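Local coordinates for putidaredoxin reductase (Pseudomonas putida, PDB 1Q1R), which uses bound FAD and probably passes electrons from NADH to putidaredoxin, the iron-sulfur partner that feeds the cytochrome P450cam monooxygenase, at residues A[12-17]-A[300-305]; A[19-24]-A[63-68]; A[181-186]-A[192-197]; A[200-203]-A[207-210]. All coordinates share one frame; numbering follows the deposited sequence.

In the fold
Contacts 1 and 2 share helix 14-25 and touch each other, with Leu64 packing on Leu14 and Val17; contacts 3 and 4 share helix 191-204 and also touch. The two pairs lie in different parallel-sheet regions of a glutathione reductase fold, contacts 2 and 3 having centres about 38 Å apart on opposite sides of the chain's centre. Contact 1, the most central, is partly buried and joins its segments by methyl packing alone, while a backbone N-H from each segment goes to FAD. Farther out, contact 2 is a flat arginine-phenylalanine stack. Contact 3 is buried and built round one serine hydroxyl, whereas contact 4 combines a buried isoleucine with an exposed arginine and bridging waters.

Contact 1 (A[12-17]-A[300-305]); sequences TGLAGV and ESVPNA. With FAD (flavin-adenine dinucleotide), chain C.
Leu14 and Val302 meet through methyl groups in the first turns of two helices that both start at FAD. The apolar contact is small: Leu14 CD2 lies 3.7 Å from Val302 CG1 and 4.1 Å from Ala305 CB, while Ala15 CB approaches Ala305 CB to 4.2 Å. Leu14 has CG anti to its amide nitrogen (chi1 177°), which carries the branched end across to helix 302-316, where it crosses the Val302 side chain at about a right angle.

No hydrogen bond links the segments directly; each gives a backbone N-H to the cofactor instead. Ala15 N donates to the phosphate oxygen FAD O1P at 3.0 Å (158°). Farther along the cofactor, at the flavin, Val302 N points almost straight at the carbonyl oxygen FAD O2, 2.8 Å away (167°). Both donors sit at helix N-termini, so the helix dipoles probably favour negative charge on the phosphate and on the N1-C2 side of a reduced flavin.

Close packing and capping complete the site. Gly13 CA is 3.4 Å from FAD O5B, and a side chain there would collide with that oxygen, consistent with a Rossmann-type GxGxxG turn that includes Gly13 and Gly16. Ser301 caps helix 302-316, its OG accepting from Asn304 N at 2.9 Å.

Helix 14-25 follows strand 6-10 of the parallel sheet, with Val17 packed on Pro42. Helix 302-316 is flanked by strand 328-333, where Val302 touches Trp330 and Pro303 touches both Trp328 and Trp330.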
# COMPACT_ATOMS: atom_id res chain seq x y z
N THR A 12 2.38 -15.01 -0.37
CA THR A 12 1.55 -15.15 -1.55
C THR A 12 0.68 -13.92 -1.82
O THR A 12 -0.46 -14.04 -2.28
CB THR A 12 0.65 -16.39 -1.45
OG1 THR A 12 -0.23 -16.26 -0.33
CG2 THR A 12 1.51 -17.64 -1.27
N GLY A 13 1.22 -12.74 -1.52
CA GLY A 13 0.51 -11.51 -1.80
C GLY A 13 0.91 -11.15 -3.22
O GLY A 13 1.57 -11.95 -3.89
N LEU A 14 0.54 -9.96 -3.69
CA LEU A 14 0.89 -9.53 -5.04
C LEU A 14 2.38 -9.63 -5.34
O LEU A 14 2.78 -10.09 -6.41
CB LEU A 14 0.42 -8.09 -5.27
CG LEU A 14 0.77 -7.45 -6.62
CD1 LEU A 14 0.10 -8.20 -7.77
CD2 LEU A 14 0.33 -6.00 -6.61
N ALA A 15 3.21 -9.17 -4.40
CA ALA A 15 4.65 -9.20 -4.59
C ALA A 15 5.18 -10.60 -4.88
O ALA A 15 5.87 -10.81 -5.88
CB ALA A 15 5.35 -8.62 -3.35
N GLY A 16 4.83 -11.55 -4.02
CA GLY A 16 5.29 -12.92 -4.22
C GLY A 16 4.78 -13.56 -5.50
O GLY A 16 5.56 -14.16 -6.25
N VAL A 17 3.48 -13.45 -5.75
CA VAL A 17 2.86 -14.03 -6.93
C VAL A 17 3.43 -13.44 -8.23
O VAL A 17 3.64 -14.17 -9.20
CB VAL A 17 1.32 -13.83 -6.90
CG1 VAL A 17 0.71 -14.22 -8.24
CG2 VAL A 17 0.71 -14.68 -5.78
N GLU A 300 4.68 1.01 0.26
CA GLU A 300 3.54 0.10 0.32
C GLU A 300 2.56 0.45 -0.79
O GLU A 300 1.65 1.25 -0.59
CB GLU A 300 2.85 0.23 1.69
CG GLU A 300 3.68 -0.28 2.87
CD GLU A 300 3.20 0.24 4.22
OE1 GLU A 300 2.06 0.75 4.31
OE2 GLU A 300 3.95 0.13 5.20
N SER A 301 2.74 -0.14 -1.97
CA SER A 301 1.83 0.15 -3.08
C SER A 301 1.86 -0.96 -4.12
O SER A 301 2.79 -1.77 -4.17
CB SER A 301 2.21 1.46 -3.78
OG SER A 301 3.29 1.25 -4.69
N VAL A 302 0.83 -0.99 -4.96
CA VAL A 302 0.76 -1.99 -6.02
C VAL A 302 1.86 -1.72 -7.04
O VAL A 302 2.62 -2.61 -7.40
CB VAL A 302 -0.62 -1.97 -6.72
CG1 VAL A 302 -0.54 -2.72 -8.05
CG2 VAL A 302 -1.66 -2.62 -5.81
N PRO A 303 1.98 -0.47 -7.51
CA PRO A 303 3.03 -0.19 -8.50
C PRO A 303 4.41 -0.59 -7.98
O PRO A 303 5.23 -1.14 -8.73
CB PRO A 303 2.90 1.31 -8.73
CG PRO A 303 1.42 1.54 -8.54
CD PRO A 303 1.14 0.73 -7.29
N ASN A 304 4.68 -0.32 -6.71
CA ASN A 304 5.97 -0.67 -6.13
C ASN A 304 6.20 -2.18 -6.15
O ASN A 304 7.28 -2.65 -6.50
CB ASN A 304 6.07 -0.14 -4.70
CG ASN A 304 7.40 -0.47 -4.05
OD1 ASN A 304 7.46 -1.23 -3.08
ND2 ASN A 304 8.47 0.09 -4.59
N ALA A 305 5.17 -2.94 -5.79
CA ALA A 305 5.30 -4.40 -5.77
C ALA A 305 5.54 -4.92 -7.18
O ALA A 305 6.37 -5.81 -7.38
CB ALA A 305 4.03 -5.03 -5.20
PA FAD C . 1.11 -8.68 1.39
O1A FAD C . 0.99 -8.40 2.85
O2A FAD C . -0.06 -8.41 0.53
O5B FAD C . 1.54 -10.21 1.17
C5B FAD C . 2.47 -10.86 2.05
C4B FAD C . 1.93 -12.27 2.36
O4B FAD C . 3.01 -13.10 2.93
C3B FAD C . 0.84 -12.22 3.44
O3B FAD C . -0.16 -13.20 3.14
C2B FAD C . 1.57 -12.63 4.69
O2B FAD C . 0.67 -13.22 5.63
C1B FAD C . 2.53 -13.67 4.16
N9A FAD C . 3.63 -14.04 5.10
C8A FAD C . 4.35 -13.20 5.85
N7A FAD C . 5.23 -13.91 6.58
C5A FAD C . 5.06 -15.19 6.28
C6A FAD C . 5.66 -16.38 6.71
N6A FAD C . 6.63 -16.34 7.62
N1A FAD C . 5.24 -17.56 6.19
C2A FAD C . 4.26 -17.61 5.28
N3A FAD C . 3.67 -16.48 4.86
C4A FAD C . 4.05 -15.27 5.34
N1 FAD C . -1.91 0.00 -3.22
C2 FAD C . -2.07 0.84 -4.33
O2 FAD C . -1.10 1.09 -5.05
N3 FAD C . -3.33 1.39 -4.61
C4 FAD C . -4.44 1.08 -3.79
O4 FAD C . -5.55 1.52 -4.07
C4X FAD C . -4.28 0.23 -2.67
N5 FAD C . -5.35 -0.11 -1.90
C5X FAD C . -5.24 -0.99 -0.86
C6 FAD C . -6.38 -1.34 -0.10
C7 FAD C . -6.27 -2.27 0.96
C7M FAD C . -7.52 -2.61 1.79
C8 FAD C . -5.01 -2.85 1.27
C8M FAD C . -4.86 -3.88 2.40
C9 FAD C . -3.88 -2.49 0.51
C9A FAD C . -3.99 -1.57 -0.55
N10 FAD C . -2.85 -1.21 -1.33
C10 FAD C . -3.01 -0.31 -2.40
C1' FAD C . -1.51 -1.77 -1.01
C2' FAD C . -1.15 -2.90 -1.98
O2' FAD C . -2.25 -3.81 -2.07
C3' FAD C . 0.12 -3.64 -1.53
O3' FAD C . 1.18 -2.69 -1.35
C4' FAD C . 0.54 -4.69 -2.56
O4' FAD C . -0.53 -5.63 -2.74
C5' FAD C . 1.80 -5.46 -2.14
O5' FAD C . 1.56 -6.35 -1.04
P FAD C . 2.69 -7.44 -0.66
O1P FAD C . 2.50 -8.62 -1.53
O2P FAD C . 4.01 -6.76 -0.70
O3P FAD C . 2.38 -7.81 0.89

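Contact 2 (A[19-24]-A[63-68]); sequences VAFGLR and YLRTPD
Phe21 and Arg65 stack flat on one another, joining helix 14-25 of the Rossmann-type FAD-binding fold to the loop that leads into helix 67-72. Along that loop, Tyr63 turns to Ile41, apart from the helix. Leu64 follows, bonded through its backbone to Pro42; its CD1 packs 3.8 Å from Val17 CB, on the same helix one turn before Phe21.

Arg65 carries the contact. Its chain bends about the CB-CG bond (chi2 -80°), which lets both the aliphatic part and the charged end lie over a single face of the Phe21 ring. CG forms the CH-pi contact, 3.8 Å from the ring centroid and 21° off its normal. The guanidinium then continues toward the root of the ring, the two side chains running past each other in opposite directions. Its plane is tilted only 12° from that of the ring, and the centres are 4.4 Å apart, an off-centre cation-pi stack. Arg65 NH2 also forms a long, weak ion pair with Glu18 OE1. A serine in place of Phe21 would probably leave the Arg65 guanidinium without its flat support and free to swing, and would open a gap beside Tyr70.

At Thr66 the side chain sets out away from the helix, and Pro67 and Asp68 begin the next, weakly bonded helix. Tyr70 from that helix meets the Phe21 ring edge-to-face. Where the stack nears the backbone of helix 14-25, Arg65 NH2 comes to 3.6 Å from Phe21 CB, while NH1 lies 3.9 Å from Phe21 CD2.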
# COMPACT_ATOMS: atom_id res chain seq x y z
N VAL A 19 6.39 -12.24 -8.62
CA VAL A 19 7.75 -12.74 -8.78
C VAL A 19 7.65 -14.13 -9.42
O VAL A 19 8.33 -14.43 -10.40
CB VAL A 19 8.47 -12.86 -7.42
CG1 VAL A 19 9.74 -13.70 -7.56
CG2 VAL A 19 8.83 -11.47 -6.90
N ALA A 20 6.77 -14.95 -8.86
CA ALA A 20 6.57 -16.31 -9.36
C ALA A 20 6.24 -16.36 -10.85
O ALA A 20 6.95 -17.01 -11.63
CB ALA A 20 5.46 -17.00 -8.56
N PHE A 21 5.17 -15.67 -11.26
CA PHE A 21 4.79 -15.67 -12.66
C PHE A 21 5.75 -14.88 -13.54
O PHE A 21 5.94 -15.22 -14.71
CB PHE A 21 3.36 -15.13 -12.83
CG PHE A 21 2.30 -16.10 -12.40
CD1 PHE A 21 1.89 -16.16 -11.08
CD2 PHE A 21 1.75 -16.99 -13.32
CE1 PHE A 21 0.95 -17.10 -10.67
CE2 PHE A 21 0.81 -17.93 -12.92
CZ PHE A 21 0.41 -17.99 -11.59
N GLY A 22 6.37 -13.85 -12.99
CA GLY A 22 7.32 -13.07 -13.75
C GLY A 22 8.51 -13.95 -14.09
O GLY A 22 9.02 -13.94 -15.21
N LEU A 23 8.93 -14.72 -13.10
CA LEU A 23 10.05 -15.64 -13.24
C LEU A 23 9.80 -16.61 -14.40
O LEU A 23 10.63 -16.74 -15.30
CB LEU A 23 10.21 -16.42 -11.94
CG LEU A 23 11.57 -16.48 -11.25
CD1 LEU A 23 12.31 -15.16 -11.39
CD2 LEU A 23 11.35 -16.81 -9.78
N ARG A 24 8.65 -17.27 -14.37
CA ARG A 24 8.30 -18.23 -15.42
C ARG A 24 8.05 -17.55 -16.76
O ARG A 24 8.03 -18.20 -17.80
CB ARG A 24 7.06 -19.02 -15.00
CG ARG A 24 6.83 -20.26 -15.85
CD ARG A 24 7.93 -21.29 -15.61
NE ARG A 24 7.71 -22.04 -14.38
CZ ARG A 24 8.64 -22.80 -13.80
NH1 ARG A 24 9.84 -22.91 -14.33
NH2 ARG A 24 8.35 -23.47 -12.69
N TYR A 63 -9.17 -12.72 -7.83
CA TYR A 63 -7.99 -13.56 -8.07
C TYR A 63 -6.89 -12.84 -8.84
O TYR A 63 -7.15 -12.20 -9.87
CB TYR A 63 -8.38 -14.82 -8.85
CG TYR A 63 -9.40 -15.72 -8.17
CD1 TYR A 63 -10.12 -16.67 -8.92
CD2 TYR A 63 -9.65 -15.64 -6.80
CE1 TYR A 63 -11.06 -17.51 -8.32
CE2 TYR A 63 -10.59 -16.48 -6.19
CZ TYR A 63 -11.29 -17.41 -6.95
OH TYR A 63 -12.22 -18.24 -6.36
N LEU A 64 -5.65 -12.95 -8.35
CA LEU A 64 -4.51 -12.34 -9.03
C LEU A 64 -4.33 -13.10 -10.34
O LEU A 64 -4.06 -12.51 -11.39
CB LEU A 64 -3.25 -12.46 -8.17
CG LEU A 64 -3.21 -11.66 -6.87
CD1 LEU A 64 -1.83 -11.83 -6.22
CD2 LEU A 64 -3.48 -10.19 -7.15
N ARG A 65 -4.47 -14.42 -10.25
CA ARG A 65 -4.37 -15.33 -11.40
C ARG A 65 -5.38 -16.45 -11.16
O ARG A 65 -5.62 -16.82 -10.01
CB ARG A 65 -2.98 -15.96 -11.47
CG ARG A 65 -1.84 -14.97 -11.49
CD ARG A 65 -1.63 -14.38 -12.86
NE ARG A 65 -0.53 -13.41 -12.81
CZ ARG A 65 0.31 -13.19 -13.81
NH1 ARG A 65 0.19 -13.87 -14.95
NH2 ARG A 65 1.28 -12.29 -13.66
N THR A 66 -5.96 -17.00 -12.22
CA THR A 66 -6.92 -18.08 -12.05
C THR A 66 -6.18 -19.26 -11.42
O THR A 66 -4.97 -19.39 -11.58
CB THR A 66 -7.51 -18.55 -13.40
OG1 THR A 66 -6.45 -18.99 -14.26
CG2 THR A 66 -8.26 -17.41 -14.08
N PRO A 67 -6.91 -20.13 -10.70
CA PRO A 67 -6.29 -21.29 -10.05
C PRO A 67 -5.54 -22.21 -11.01
O PRO A 67 -4.51 -22.79 -10.65
CB PRO A 67 -7.48 -21.99 -9.39
CG PRO A 67 -8.37 -20.84 -9.04
CD PRO A 67 -8.32 -19.99 -10.29
N ASP A 68 -6.05 -22.36 -12.23
CA ASP A 68 -5.40 -23.22 -13.22
C ASP A 68 -4.05 -22.67 -13.65
O ASP A 68 -3.14 -23.43 -13.98
CB ASP A 68 -6.29 -23.40 -14.46
CG ASP A 68 -7.56 -24.18 -14.17
OD1 ASP A 68 -7.49 -25.21 -13.47
OD2 ASP A 68 -8.64 -23.76 -14.65

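Contact 3 (A[181-186]-A[192-197]); sequences AARVLE and PVSAFY
In the second parallel-sheet region of the glutathione reductase fold, a beta-alpha-beta crossover leads from strand 174-178 through a loop into helix 191-204. Here the loop folds back on that helix, and Ser194 receives it. A type II beta turn from Arg183 to Glu186 places the carbonyl of Val184 opposite the serine.

Ser194 OG is gripped from two sides. It donates to Val184 O at 2.7 Å, arriving nearly along the C=O axis (171°). It also accepts from Arg183 NH1 at 2.7 Å, a bond bent to 141° although the oxygen lies in the guanidinium plane at its edge. With chi1 at 56°, Arg183 CG is flanked by both its own N and C, and from there the extended chain runs alongside the serine before its NH1 turns in. The same nitrogen also bonds Thr189 O, and Glu186 CA lies over one guanidinium face. A leucine replacing Arg183 would probably leave Ser194 OG and Thr189 O without this shared donor, weakening the tie between loop and helix.

Next to these hydrogen bonds the packing is apolar. Leu185 CD1 stands over one face of the Tyr197 ring, 4.0 Å from its centroid, while Phe196 covers the opposite face. Both Leu185 and Tyr197 reach Tyr159 of helix 159-170. Beside them, Val184 CG2 rests 4.2 Å from Tyr197 CB.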
# COMPACT_ATOMS: atom_id res chain seq x y z
N ALA A 181 -3.60 13.01 14.38
CA ALA A 181 -2.92 14.14 13.74
C ALA A 181 -3.85 15.34 13.61
O ALA A 181 -5.07 15.20 13.64
CB ALA A 181 -2.42 13.72 12.36
N ALA A 182 -3.26 16.52 13.45
CA ALA A 182 -4.02 17.76 13.32
C ALA A 182 -4.84 17.83 12.04
O ALA A 182 -5.82 18.57 11.96
CB ALA A 182 -3.07 18.95 13.40
N ARG A 183 -4.42 17.07 11.03
CA ARG A 183 -5.12 17.03 9.76
C ARG A 183 -4.88 15.67 9.12
O ARG A 183 -3.81 15.08 9.30
CB ARG A 183 -4.62 18.16 8.84
CG ARG A 183 -3.12 18.16 8.58
CD ARG A 183 -2.68 19.44 7.87
NE ARG A 183 -1.24 19.49 7.62
CZ ARG A 183 -0.62 18.80 6.66
NH1 ARG A 183 -1.32 18.01 5.85
NH2 ARG A 183 0.69 18.90 6.52
N VAL A 184 -5.86 15.16 8.39
CA VAL A 184 -5.71 13.86 7.75
C VAL A 184 -4.58 13.87 6.73
O VAL A 184 -4.33 14.89 6.09
CB VAL A 184 -7.01 13.41 7.04
CG1 VAL A 184 -8.15 13.32 8.05
CG2 VAL A 184 -7.36 14.38 5.93
N LEU A 185 -3.89 12.74 6.60
CA LEU A 185 -2.80 12.63 5.64
C LEU A 185 -1.74 13.69 5.88
O LEU A 185 -1.05 14.11 4.95
CB LEU A 185 -3.36 12.76 4.22
CG LEU A 185 -4.38 11.70 3.80
CD1 LEU A 185 -5.09 12.11 2.52
CD2 LEU A 185 -3.66 10.37 3.62
N GLU A 186 -1.62 14.13 7.13
CA GLU A 186 -0.66 15.16 7.49
C GLU A 186 0.78 14.89 7.07
O GLU A 186 1.50 15.80 6.66
CB GLU A 186 -0.70 15.41 9.01
CG GLU A 186 0.55 16.10 9.56
CD GLU A 186 0.36 16.64 10.96
OE1 GLU A 186 1.33 16.63 11.73
OE2 GLU A 186 -0.77 17.08 11.29
N PRO A 192 -3.47 22.47 2.51
CA PRO A 192 -4.60 22.70 1.61
C PRO A 192 -5.13 21.42 0.96
O PRO A 192 -6.28 21.37 0.52
CB PRO A 192 -4.04 23.70 0.59
CG PRO A 192 -2.57 23.37 0.58
CD PRO A 192 -2.26 23.18 2.04
N VAL A 193 -4.29 20.39 0.90
CA VAL A 193 -4.70 19.12 0.32
C VAL A 193 -5.51 18.35 1.38
O VAL A 193 -6.50 17.69 1.05
CB VAL A 193 -3.48 18.29 -0.12
CG1 VAL A 193 -3.91 16.90 -0.55
CG2 VAL A 193 -2.77 18.99 -1.26
N SER A 194 -5.09 18.45 2.64
CA SER A 194 -5.80 17.80 3.73
C SER A 194 -7.17 18.46 3.82
O SER A 194 -8.19 17.80 4.01
CB SER A 194 -5.06 18.00 5.06
OG SER A 194 -3.82 17.32 5.06
N ALA A 195 -7.17 19.78 3.66
CA ALA A 195 -8.39 20.56 3.71
C ALA A 195 -9.36 20.06 2.65
O ALA A 195 -10.56 19.95 2.90
CB ALA A 195 -8.08 22.04 3.49
N PHE A 196 -8.84 19.77 1.46
CA PHE A 196 -9.69 19.28 0.38
C PHE A 196 -10.38 17.98 0.80
O PHE A 196 -11.61 17.86 0.70
CB PHE A 196 -8.85 19.03 -0.87
CG PHE A 196 -9.54 18.17 -1.90
CD1 PHE A 196 -10.59 18.68 -2.66
CD2 PHE A 196 -9.17 16.84 -2.07
CE1 PHE A 196 -11.26 17.87 -3.58
CE2 PHE A 196 -9.83 16.03 -2.98
CZ PHE A 196 -10.88 16.54 -3.74
N TYR A 197 -9.60 17.01 1.29
CA TYR A 197 -10.16 15.73 1.71
C TYR A 197 -11.14 15.87 2.88
O TYR A 197 -12.23 15.30 2.86
CB TYR A 197 -9.05 14.75 2.10
CG TYR A 197 -8.32 14.15 0.93
CD1 TYR A 197 -7.03 14.57 0.59
CD2 TYR A 197 -8.92 13.17 0.14
CE1 TYR A 197 -6.36 14.01 -0.49
CE2 TYR A 197 -8.26 12.61 -0.95
CZ TYR A 197 -6.98 13.03 -1.26
OH TYR A 197 -6.31 12.47 -2.32

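Contact 4 (A[200-203]-A[207-210]); sequences LHRE and DIRT
Arg202 and Ile208 bury the largest areas where helix 191-204 turns back into strand 207-209, closing a beta-alpha-beta unit of the second parallel sheet. Strand 207-209 is an outermost strand of that sheet, bonded through its backbone to strand 174-178.

Arg202 lies across Ile208 at about a right angle, its chain extended from CG to NE. NH2 donates to Ile208 O at 3.0 Å in a nearly straight bond (173°). The oxygen lies in the guanidinium plane, but the nitrogen stands 46° out of the carbonyl plane, so it misses the lone-pair directions. On the way, Arg202 NE passes 3.8 Å from Ile208 CB. Two waters extend this grip. Water 1 accepts from Arg202 NH2 at 2.8 Å and is hydrogen-bonded to Thr210 OG1. Water 2 donates to Asp207 OD1 at 3.0 Å and takes weak bonds from Arg202 NE and Ile208 N, so it joins the Arg202 and Asp207 side chains to the strand backbone.

The CG1 branch of Ile208 turns to the helix instead. CG1 is anti to the carbonyl carbon (chi1 -65°), bringing CD1 to 3.6 Å from His201 CB. The imidazole is held from outside the two segments: NE2 bonds Gln333 OE1, and the ring meets Tyr334 edge-to-face. His201 also packs on Leu162 and Ala166 of helix 159-170.

Within the strand, Arg209 holds Asp207 in a side-on salt bridge, both nitrogens converging on one oxygen: NE is 2.8 Å and NH2 3.0 Å from Asp207 OD2.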
# COMPACT_ATOMS: atom_id res chain seq x y z
N LEU A 200 -14.20 17.38 1.57
CA LEU A 200 -14.82 16.43 0.66
C LEU A 200 -15.67 15.42 1.44
O LEU A 200 -16.86 15.23 1.16
CB LEU A 200 -13.71 15.73 -0.13
CG LEU A 200 -13.96 14.85 -1.37
CD1 LEU A 200 -13.73 13.42 -0.99
CD2 LEU A 200 -15.34 15.09 -1.95
N HIS A 201 -15.06 14.79 2.44
CA HIS A 201 -15.74 13.80 3.27
C HIS A 201 -16.84 14.37 4.16
O HIS A 201 -17.94 13.81 4.23
CB HIS A 201 -14.71 13.05 4.11
CG HIS A 201 -13.91 12.05 3.33
ND1 HIS A 201 -14.32 10.74 3.16
CD2 HIS A 201 -12.75 12.17 2.65
CE1 HIS A 201 -13.45 10.10 2.41
NE2 HIS A 201 -12.48 10.94 2.09
N ARG A 202 -16.56 15.48 4.84
CA ARG A 202 -17.56 16.10 5.70
C ARG A 202 -18.77 16.47 4.86
O ARG A 202 -19.91 16.30 5.29
CB ARG A 202 -16.99 17.35 6.39
CG ARG A 202 -16.07 17.02 7.56
CD ARG A 202 -15.38 18.26 8.14
NE ARG A 202 -14.52 17.91 9.27
CZ ARG A 202 -13.37 18.50 9.56
NH1 ARG A 202 -12.92 19.49 8.80
NH2 ARG A 202 -12.66 18.09 10.60
N GLU A 203 -18.52 16.95 3.65
CA GLU A 203 -19.60 17.32 2.74
C GLU A 203 -20.46 16.09 2.44
O GLU A 203 -21.67 16.18 2.30
CB GLU A 203 -19.01 17.86 1.44
CG GLU A 203 -20.03 18.49 0.50
CD GLU A 203 -20.16 19.99 0.71
OE1 GLU A 203 -20.48 20.42 1.84
OE2 GLU A 203 -19.94 20.73 -0.27
N ASP A 207 -18.21 12.59 9.67
CA ASP A 207 -17.84 13.49 10.75
C ASP A 207 -16.39 13.18 11.10
O ASP A 207 -16.10 12.22 11.82
CB ASP A 207 -18.73 13.28 11.98
CG ASP A 207 -18.23 14.05 13.19
OD1 ASP A 207 -17.53 15.07 13.02
OD2 ASP A 207 -18.55 13.64 14.33
N ILE A 208 -15.48 13.99 10.56
CA ILE A 208 -14.05 13.81 10.78
C ILE A 208 -13.58 14.56 12.02
O ILE A 208 -13.80 15.77 12.14
CB ILE A 208 -13.24 14.30 9.56
CG1 ILE A 208 -13.55 13.42 8.35
CG2 ILE A 208 -11.75 14.29 9.88
CD1 ILE A 208 -12.87 13.85 7.08
N ARG A 209 -12.94 13.84 12.93
CA ARG A 209 -12.43 14.45 14.16
C ARG A 209 -10.92 14.29 14.24
O ARG A 209 -10.41 13.21 14.55
CB ARG A 209 -13.09 13.81 15.38
CG ARG A 209 -14.61 13.84 15.28
CD ARG A 209 -15.29 13.71 16.63
NE ARG A 209 -16.73 13.92 16.48
CZ ARG A 209 -17.55 14.24 17.47
NH1 ARG A 209 -17.08 14.39 18.71
NH2 ARG A 209 -18.84 14.41 17.24
N THR A 210 -10.21 15.37 13.94
CA THR A 210 -8.75 15.36 13.97
C THR A 210 -8.27 15.71 15.37
O THR A 210 -9.03 16.20 16.20
CB THR A 210 -8.18 16.36 12.96
OG1 THR A 210 -8.77 17.64 13.17
CG2 THR A 210 -8.46 15.90 11.54
O HOH W 1 -10.29 19.37 11.40
O HOH W 2 -16.85 16.89 10.76